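Long-range contact in cell wall binding protein cwp8 (Peptoclostridium difficile, PDB 5J6Q), which probably attaches to the bacterial cell wall through its three CWB2 modules, as a cell wall protein associated with the S-layer: residues Y509-A513 with S543-I547. Residues are numbered along the deposited sequence; the frame is centred on the assembly and turned at random.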
loop_
_atom_site.group_PDB
_atom_site.type_symbol
_atom_site.label_atom_id
_atom_site.label_comp_id
_atom_site.label_asym_id
_atom_site.label_seq_id
_atom_site.Cartn_x
_atom_site.Cartn_y
_atom_site.Cartn_z
ATOM N N TYR A 509 17.345 -30.558 3.421
ATOM C CA TYR A 509 17.316 -30.104 4.774
ATOM C C TYR A 509 16.091 -29.418 5.309
ATOM O O TYR A 509 16.160 -29.100 6.503
ATOM C CB TYR A 509 18.406 -29.057 4.908
ATOM C CG TYR A 509 19.797 -29.628 4.703
ATOM C CD1 TYR A 509 20.584 -29.214 3.635
ATOM C CD2 TYR A 509 20.348 -30.520 5.608
ATOM C CE1 TYR A 509 21.893 -29.662 3.480
ATOM C CE2 TYR A 509 21.669 -30.963 5.482
ATOM C CZ TYR A 509 22.433 -30.525 4.422
ATOM O OH TYR A 509 23.735 -30.902 4.314
ATOM N N TYR A 510 15.017 -29.181 4.508
ATOM C CA TYR A 510 14.045 -28.286 5.074
ATOM C C TYR A 510 12.668 -28.801 5.202
ATOM O O TYR A 510 11.756 -27.992 5.338
ATOM C CB TYR A 510 14.050 -26.979 4.239
ATOM C CG TYR A 510 15.282 -26.149 4.567
ATOM C CD1 TYR A 510 16.376 -26.131 3.716
ATOM C CD2 TYR A 510 15.335 -25.398 5.739
ATOM C CE1 TYR A 510 17.508 -25.376 4.037
ATOM C CE2 TYR A 510 16.446 -24.655 6.070
ATOM C CZ TYR A 510 17.553 -24.645 5.195
ATOM O OH TYR A 510 18.660 -23.907 5.521
ATOM N N ALA A 511 12.486 -30.151 5.225
ATOM C CA ALA A 511 11.182 -30.714 5.413
ATOM C C ALA A 511 10.602 -30.062 6.719
ATOM O O ALA A 511 11.346 -29.893 7.701
ATOM C CB ALA A 511 11.292 -32.261 5.566
ATOM N N GLY A 512 9.336 -29.703 6.739
ATOM C CA GLY A 512 8.812 -29.113 7.954
ATOM C C GLY A 512 9.095 -27.627 8.205
ATOM O O GLY A 512 8.557 -27.119 9.190
ATOM N N ALA A 513 9.903 -26.890 7.352
ATOM C CA ALA A 513 10.156 -25.485 7.658
ATOM C C ALA A 513 8.787 -24.709 7.666
ATOM O O ALA A 513 7.843 -25.032 6.894
ATOM C CB ALA A 513 11.135 -24.853 6.611
ATOM N N SER A 543 15.427 -18.337 11.658
ATOM C CA SER A 543 14.067 -18.884 11.476
ATOM C C SER A 543 14.095 -20.393 11.044
ATOM O O SER A 543 13.049 -20.879 10.622
ATOM C CB SER A 543 13.306 -18.078 10.386
ATOM O OG SER A 543 13.209 -16.684 10.660
ATOM N N LYS A 544 15.267 -21.099 11.080
ATOM C CA LYS A 544 15.367 -22.511 10.577
ATOM C C LYS A 544 14.656 -22.640 9.229
ATOM O O LYS A 544 13.942 -23.618 8.974
ATOM C CB LYS A 544 14.778 -23.486 11.582
ATOM C CG LYS A 544 15.196 -23.097 13.033
ATOM C CD LYS A 544 14.846 -24.225 14.068
ATOM C CE LYS A 544 15.928 -24.409 15.151
ATOM N NZ LYS A 544 16.318 -23.149 15.841
ATOM N N ALA A 545 14.930 -21.668 8.304
ATOM C CA ALA A 545 14.133 -21.631 7.104
ATOM C C ALA A 545 15.128 -21.529 5.920
ATOM O O ALA A 545 16.252 -21.087 6.097
ATOM C CB ALA A 545 13.225 -20.318 7.169
ATOM N N PRO A 546 14.731 -21.992 4.745
ATOM C CA PRO A 546 15.649 -21.922 3.587
ATOM C C PRO A 546 15.534 -20.543 2.741
ATOM O O PRO A 546 14.600 -19.765 2.890
ATOM C CB PRO A 546 15.153 -23.069 2.732
ATOM C CG PRO A 546 13.632 -22.881 2.840
ATOM C CD PRO A 546 13.517 -22.773 4.418
ATOM N N ILE A 547 16.507 -20.330 1.843
ATOM C CA ILE A 547 16.483 -19.192 0.975
ATOM C C ILE A 547 16.273 -19.810 -0.434
ATOM O O ILE A 547 17.105 -20.565 -0.891
ATOM C CB ILE A 547 17.761 -18.342 1.020
ATOM C CG1 ILE A 547 17.868 -17.663 2.389
ATOM C CG2 ILE A 547 17.682 -17.197 -0.187
ATOM C CD1 ILE A 547 19.172 -16.818 2.619
HETATM O O HOH W 1 18.400 -22.169 7.629
#
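The ring of Tyr510 lies flat over Pro546, whose CB sits 3.4 Å from the ring centroid and 11° off the normal, a CH-pi contact made almost over the centre of one face. The two side chains run past each other in opposite directions, and Pro546 CD also reaches the ring, 3.5 Å from Tyr510 CD2. Proline suits this place because its ring presents polarised C-H groups and its nitrogen, having no hydrogen, can sit over the aromatic face without losing a bond. Tyr510 CG stands anti to the carbonyl carbon (chi1 -75°), which carries the ring out to residues 544-546. At its edge, near the plane, comes Lys544 O. The phenol oxygen binds a water 2.7 Å from Tyr510 OH, and that water donates to Ala545 O at 2.9 Å, so the polar end of a buried ring is tied to the opposing backbone. Ala513 adds its methyl group, CB lying 3.8 Å from Pro546 CD. A type II turn brings it there, closed by Ala513 N to Tyr510 O, with Gly512 at the positive-phi position that suits glycine. Lys544, also at positive phi, ends helix 531-542 in a Schellman motif. Both segments are thus helix-to-strand loops, leading into the neighbouring parallel strands 516-519 and 547-549, as expected of the alternating alpha/beta, Toprim-like fold of a CWB2 module.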